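UDP-glucose 4-epimerase (Campylobacter jejuni subsp. jejuni serotype O:2, PDB 7K3P) interconverts UDP-glucose and UDP-galactose, and probably their N-acetylated counterparts, by NAD-dependent epimerisation at C4 of the sugar. Local coordinates at residues A[237-251]-A[272-284]. The protein carries 2 engineered substitutions. Sequence-based numbering, arbitrary orientation.
Sequences KDGTCIRDFIHVDDI and VGYGHGFSVKEVI. With ACT (acetate ion), chain G.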
loop_
_atom_site.group_PDB
_atom_site.type_symbol
_atom_site.label_atom_id
_atom_site.label_comp_id
_atom_site.label_asym_id
_atom_site.label_seq_id
_atom_site.Cartn_x
_atom_site.Cartn_y
_atom_site.Cartn_z
ATOM N N LYS A 237 -21.834 -30.044 -10.455
ATOM C CA LYS A 237 -22.195 -31.413 -10.085
ATOM C C LYS A 237 -23.622 -31.530 -9.544
ATOM O O LYS A 237 -24.453 -32.238 -10.123
ATOM C CB LYS A 237 -21.156 -32.003 -9.099
ATOM C CG LYS A 237 -20.855 -31.139 -7.837
ATOM C CD LYS A 237 -19.474 -31.452 -7.163
ATOM C CE LYS A 237 -18.282 -30.791 -7.914
ATOM N NZ LYS A 237 -16.942 -30.762 -7.177
ATOM N N ASP A 238 -23.921 -30.816 -8.461
ATOM C CA ASP A 238 -25.242 -30.923 -7.845
ATOM C C ASP A 238 -26.114 -29.661 -7.997
ATOM O O ASP A 238 -27.132 -29.526 -7.317
ATOM C CB ASP A 238 -25.120 -31.317 -6.367
ATOM C CG ASP A 238 -24.399 -30.261 -5.529
ATOM O OD1 ASP A 238 -24.380 -29.078 -5.922
ATOM O OD2 ASP A 238 -23.863 -30.614 -4.462
ATOM N N GLY A 239 -25.713 -28.745 -8.876
ATOM C CA GLY A 239 -26.473 -27.526 -9.100
ATOM C C GLY A 239 -26.237 -26.391 -8.107
ATOM O O GLY A 239 -26.760 -25.298 -8.298
ATOM N N THR A 240 -25.465 -26.636 -7.045
ATOM C CA THR A 240 -25.182 -25.586 -6.063
ATOM C C THR A 240 -23.766 -25.023 -6.240
ATOM O O THR A 240 -22.952 -25.597 -6.973
ATOM C CB THR A 240 -25.399 -26.054 -4.605
ATOM O OG1 THR A 240 -24.468 -27.095 -4.272
ATOM C CG2 THR A 240 -26.827 -26.562 -4.408
ATOM N N CYS A 241 -23.485 -23.896 -5.583
ATOM C CA CYS A 241 -22.193 -23.224 -5.725
ATOM C C CYS A 241 -21.029 -24.070 -5.196
ATOM O O CYS A 241 -21.167 -24.790 -4.212
ATOM C CB CYS A 241 -22.215 -21.851 -5.017
ATOM S SG CYS A 241 -23.115 -20.591 -5.988
ATOM N N ILE A 242 -19.885 -23.964 -5.868
ATOM C CA ILE A 242 -18.667 -24.638 -5.446
ATOM C C ILE A 242 -17.654 -23.605 -4.930
ATOM O O ILE A 242 -17.315 -22.640 -5.622
ATOM C CB ILE A 242 -18.057 -25.458 -6.607
ATOM C CG1 ILE A 242 -19.003 -26.612 -6.973
ATOM C CG2 ILE A 242 -16.672 -25.991 -6.220
ATOM C CD1 ILE A 242 -18.570 -27.432 -8.172
ATOM N N ARG A 243 -17.187 -23.802 -3.702
ATOM C CA ARG A 243 -16.217 -22.881 -3.116
ATOM C C ARG A 243 -15.043 -23.625 -2.492
ATOM O O ARG A 243 -15.088 -24.841 -2.322
ATOM C CB ARG A 243 -16.885 -21.977 -2.069
ATOM C CG ARG A 243 -17.898 -21.004 -2.669
ATOM C CD ARG A 243 -17.225 -20.064 -3.659
ATOM N NE ARG A 243 -18.134 -19.015 -4.129
ATOM C CZ ARG A 243 -18.933 -19.122 -5.189
ATOM N NH1 ARG A 243 -18.961 -20.240 -5.904
ATOM N NH2 ARG A 243 -19.713 -18.100 -5.538
ATOM N N ASP A 244 -14.026 -22.860 -2.108
ATOM C CA ASP A 244 -12.740 -23.385 -1.701
ATOM C C ASP A 244 -12.581 -23.209 -0.180
ATOM O O ASP A 244 -12.664 -22.083 0.343
ATOM C CB ASP A 244 -11.671 -22.614 -2.483
ATOM C CG ASP A 244 -10.295 -23.227 -2.372
ATOM O OD1 ASP A 244 -9.814 -23.406 -1.232
ATOM O OD2 ASP A 244 -9.695 -23.509 -3.435
ATOM N N PHE A 245 -12.405 -24.323 0.532
ATOM C CA PHE A 245 -12.185 -24.307 1.984
ATOM C C PHE A 245 -10.958 -25.146 2.325
ATOM O O PHE A 245 -10.571 -26.026 1.552
ATOM C CB PHE A 245 -13.407 -24.866 2.716
ATOM C CG PHE A 245 -14.689 -24.239 2.287
ATOM C CD1 PHE A 245 -15.093 -23.023 2.829
ATOM C CD2 PHE A 245 -15.480 -24.845 1.322
ATOM C CE1 PHE A 245 -16.270 -22.423 2.418
ATOM C CE2 PHE A 245 -16.661 -24.256 0.906
ATOM C CZ PHE A 245 -17.059 -23.039 1.459
ATOM N N ILE A 246 -10.339 -24.888 3.473
ATOM C CA ILE A 246 -9.143 -25.646 3.828
ATOM C C ILE A 246 -9.058 -25.943 5.327
ATOM O O ILE A 246 -9.489 -25.135 6.167
ATOM C CB ILE A 246 -7.859 -24.953 3.323
ATOM C CG1 ILE A 246 -6.671 -25.910 3.404
ATOM C CG2 ILE A 246 -7.596 -23.644 4.106
ATOM C CD1 ILE A 246 -5.493 -25.463 2.553
ATOM N N HIS A 247 -8.519 -27.114 5.656
ATOM C CA HIS A 247 -8.360 -27.520 7.051
ATOM C C HIS A 247 -7.228 -26.711 7.696
ATOM O O HIS A 247 -6.201 -26.476 7.072
ATOM C CB HIS A 247 -8.061 -29.021 7.136
ATOM C CG HIS A 247 -8.136 -29.571 8.524
ATOM N ND1 HIS A 247 -7.101 -29.455 9.427
ATOM C CD2 HIS A 247 -9.124 -30.236 9.166
ATOM C CE1 HIS A 247 -7.447 -30.027 10.567
ATOM N NE2 HIS A 247 -8.670 -30.504 10.436
ATOM N N VAL A 248 -7.421 -26.287 8.943
ATOM C CA VAL A 248 -6.415 -25.448 9.606
ATOM C C VAL A 248 -5.031 -26.107 9.651
ATOM O O VAL A 248 -4.009 -25.417 9.601
ATOM C CB VAL A 248 -6.862 -25.007 11.025
ATOM C CG1 VAL A 248 -7.046 -26.222 11.942
ATOM C CG2 VAL A 248 -5.852 -24.026 11.627
ATOM N N ASP A 249 -4.985 -27.438 9.720
ATOM C CA ASP A 249 -3.691 -28.117 9.815
ATOM C C ASP A 249 -3.012 -28.251 8.452
ATOM O O ASP A 249 -1.793 -28.417 8.374
ATOM C CB ASP A 249 -3.823 -29.483 10.527
ATOM C CG ASP A 249 -3.982 -29.346 12.043
ATOM O OD1 ASP A 249 -3.217 -28.566 12.659
ATOM O OD2 ASP A 249 -4.885 -30.000 12.614
ATOM N N ASP A 250 -3.807 -28.161 7.383
ATOM C CA ASP A 250 -3.290 -28.221 6.012
ATOM C C ASP A 250 -2.756 -26.876 5.531
ATOM O O ASP A 250 -1.763 -26.804 4.785
ATOM C CB ASP A 250 -4.381 -28.714 5.049
ATOM C CG ASP A 250 -4.631 -30.214 5.163
ATOM O OD1 ASP A 250 -3.687 -30.939 5.539
ATOM O OD2 ASP A 250 -5.765 -30.665 4.875
ATOM N N ILE A 251 -3.434 -25.796 5.907
ATOM C CA ILE A 251 -2.856 -24.481 5.611
ATOM C C ILE A 251 -1.623 -24.315 6.510
ATOM O O ILE A 251 -0.612 -23.755 6.094
ATOM C CB ILE A 251 -3.879 -23.325 5.784
ATOM C CG1 ILE A 251 -3.221 -21.969 5.510
ATOM C CG2 ILE A 251 -4.525 -23.358 7.162
ATOM C CD1 ILE A 251 -2.588 -21.888 4.136
ATOM N N VAL A 272 -2.648 -21.716 -1.819
ATOM C CA VAL A 272 -2.740 -22.951 -1.058
ATOM C C VAL A 272 -4.173 -23.435 -1.106
ATOM O O VAL A 272 -5.084 -22.737 -0.649
ATOM C CB VAL A 272 -2.331 -22.769 0.411
ATOM C CG1 VAL A 272 -2.263 -24.130 1.098
ATOM C CG2 VAL A 272 -0.974 -22.048 0.504
ATOM N N GLY A 273 -4.381 -24.638 -1.648
ATOM C CA GLY A 273 -5.724 -25.193 -1.742
ATOM C C GLY A 273 -5.698 -26.644 -2.207
ATOM O O GLY A 273 -4.647 -27.144 -2.646
ATOM N N TYR A 274 -6.847 -27.315 -2.123
ATOM C CA TYR A 274 -6.936 -28.725 -2.495
ATOM C C TYR A 274 -7.018 -28.952 -4.016
ATOM O O TYR A 274 -6.946 -30.104 -4.478
ATOM C CB TYR A 274 -8.113 -29.403 -1.780
ATOM C CG TYR A 274 -8.026 -29.395 -0.272
ATOM C CD1 TYR A 274 -6.830 -29.701 0.383
ATOM C CD2 TYR A 274 -9.139 -29.079 0.505
ATOM C CE1 TYR A 274 -6.749 -29.700 1.773
ATOM C CE2 TYR A 274 -9.069 -29.075 1.896
ATOM C CZ TYR A 274 -7.870 -29.385 2.520
ATOM O OH TYR A 274 -7.800 -29.382 3.894
ATOM N N GLY A 275 -7.147 -27.870 -4.789
ATOM C CA GLY A 275 -7.236 -27.959 -6.246
ATOM C C GLY A 275 -8.640 -28.308 -6.732
ATOM O O GLY A 275 -8.875 -28.508 -7.934
ATOM N N HIS A 276 -9.568 -28.401 -5.785
ATOM C CA HIS A 276 -10.993 -28.581 -6.081
ATOM C C HIS A 276 -11.767 -27.930 -4.950
ATOM O O HIS A 276 -11.203 -27.673 -3.875
ATOM C CB HIS A 276 -11.364 -30.066 -6.110
ATOM C CG HIS A 276 -11.218 -30.737 -4.780
ATOM N ND1 HIS A 276 -12.206 -30.712 -3.815
ATOM C CD2 HIS A 276 -10.174 -31.402 -4.226
ATOM C CE1 HIS A 276 -11.789 -31.354 -2.740
ATOM N NE2 HIS A 276 -10.556 -31.782 -2.962
ATOM N N GLY A 277 -13.062 -27.701 -5.165
ATOM C CA GLY A 277 -13.896 -27.102 -4.146
ATOM C C GLY A 277 -14.862 -28.081 -3.522
ATOM O O GLY A 277 -14.756 -29.298 -3.718
ATOM N N PHE A 278 -15.785 -27.544 -2.733
ATOM C CA PHE A 278 -16.892 -28.310 -2.168
ATOM C C PHE A 278 -18.168 -27.527 -2.466
ATOM O O PHE A 278 -18.138 -26.295 -2.497
ATOM C CB PHE A 278 -16.713 -28.471 -0.652
ATOM C CG PHE A 278 -15.409 -29.146 -0.265
ATOM C CD1 PHE A 278 -15.307 -30.537 -0.238
ATOM C CD2 PHE A 278 -14.287 -28.388 0.055
ATOM C CE1 PHE A 278 -14.106 -31.163 0.119
ATOM C CE2 PHE A 278 -13.071 -29.001 0.417
ATOM C CZ PHE A 278 -12.984 -30.388 0.453
ATOM N N SER A 279 -19.281 -28.228 -2.687
ATOM C CA SER A 279 -20.542 -27.560 -3.006
ATOM C C SER A 279 -21.302 -27.213 -1.727
ATOM O O SER A 279 -20.990 -27.732 -0.645
ATOM C CB SER A 279 -21.406 -28.433 -3.923
ATOM O OG SER A 279 -21.993 -29.493 -3.199
ATOM N N VAL A 280 -22.281 -26.316 -1.853
ATOM C CA VAL A 280 -23.121 -25.911 -0.727
ATOM C C VAL A 280 -23.851 -27.125 -0.175
ATOM O O VAL A 280 -23.970 -27.308 1.035
ATOM C CB VAL A 280 -24.171 -24.862 -1.163
ATOM C CG1 VAL A 280 -25.105 -24.526 -0.009
ATOM C CG2 VAL A 280 -23.482 -23.594 -1.697
ATOM N N LYS A 281 -24.347 -27.948 -1.088
ATOM C CA LYS A 281 -25.097 -29.142 -0.746
ATOM C C LYS A 281 -24.204 -30.144 -0.001
ATOM O O LYS A 281 -24.611 -30.730 1.010
ATOM C CB LYS A 281 -25.638 -29.759 -2.035
ATOM C CG LYS A 281 -26.982 -30.446 -1.907
ATOM C CD LYS A 281 -27.406 -31.056 -3.261
ATOM C CE LYS A 281 -28.541 -32.075 -3.095
ATOM N NZ LYS A 281 -29.204 -32.450 -4.388
ATOM N N GLU A 282 -22.981 -30.330 -0.492
ATOM C CA GLU A 282 -22.028 -31.219 0.172
ATOM C C GLU A 282 -21.738 -30.767 1.608
ATOM O O GLU A 282 -21.791 -31.571 2.552
ATOM C CB GLU A 282 -20.739 -31.319 -0.642
ATOM C CG GLU A 282 -20.892 -32.151 -1.930
ATOM C CD GLU A 282 -19.717 -31.987 -2.893
ATOM O OE1 GLU A 282 -18.931 -31.029 -2.710
ATOM O OE2 GLU A 282 -19.584 -32.810 -3.835
ATOM N N VAL A 283 -21.452 -29.476 1.770
ATOM C CA VAL A 283 -21.130 -28.925 3.078
ATOM C C VAL A 283 -22.298 -29.073 4.054
ATOM O O VAL A 283 -22.108 -29.391 5.231
ATOM C CB VAL A 283 -20.691 -27.442 2.972
ATOM C CG1 VAL A 283 -20.595 -26.814 4.347
ATOM C CG2 VAL A 283 -19.348 -27.347 2.229
ATOM N N ILE A 284 -23.511 -28.847 3.567
ATOM C CA ILE A 284 -24.687 -29.007 4.420
ATOM C C ILE A 284 -24.820 -30.452 4.894
ATOM O O ILE A 284 -24.938 -30.710 6.099
ATOM C CB ILE A 284 -25.967 -28.554 3.702
ATOM C CG1 ILE A 284 -25.979 -27.026 3.589
ATOM C CG2 ILE A 284 -27.200 -29.055 4.452
ATOM C CD1 ILE A 284 -26.961 -26.487 2.569
HETATM C C ACT G . -18.931 -15.635 -3.432
HETATM O O ACT G . -19.998 -15.513 -4.095
HETATM O OXT ACT G . -18.791 -16.671 -2.735
HETATM C CH3 ACT G . -17.868 -14.580 -3.451
HETATM O O HOH W 1 -14.306 -28.571 -7.583
HETATM O O HOH W 2 -7.453 -21.625 -1.325
HETATM O O HOH W 3 -8.835 -25.817 -0.539
HETATM O O HOH W 4 -7.887 -25.232 -4.580
HETATM O O HOH W 5 -11.314 -26.467 -1.398
#
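Arg243 and Phe278 form an antiparallel hydrogen-bonded pair, Arg243 N giving to Phe278 O (2.9 Å) and Phe278 N to Arg243 O (2.8 Å), and beside them Ile242 and Ser279 make the neighbouring non-hydrogen-bonded pair. The bridge belongs to a small mixed sheet, apart from the seven-stranded parallel Rossmann-type sheet; its strand 242-246 leads into helix 248-261, beside helix 27-37. Gly277, with no side chain, lets its CA come within 3.6 Å of Ile242 CG2 and close to Arg243 O. At one end, Asp238 and Ser279 join an Asx turn to a helix start. Asp238 OD1 takes both the N and OG1 of Thr240, while OD2 receives Ser279 OG at 2.5 Å, on the syn side. Small and hydroxylated, Ser279 also accepts from Glu282 N; Glu282 returns OE1 to Ser279 N, completing a capping box at the head of helix 280-291. Thr240 OG1, held between the backbone N and carbonyl carbon (chi1 64°), faces that helix and accepts from Lys281 N at 3.3 Å. In the middle, Phe278 CD2 meets the ring edge of Phe245 at 3.9 Å. At the far end, Tyr274 suits its place because its long, flat side chain carries a hydroxyl that accepts from His247 N at 3.0 Å and donates to the anti lone pair of Asp250 OD2 at 2.6 Å, carboxylate and ring planes 89° apart. Asp250 OD2 also accepts from Tyr327 N and OD1 from Lys326 N, engaging both oxygens. Asp244, bonded to Ser312 N, reaches Gly275 N through a water. Carboxylates at both ends thus join loops to helix starts; for buried Asp250, several donors probably favour the charged form.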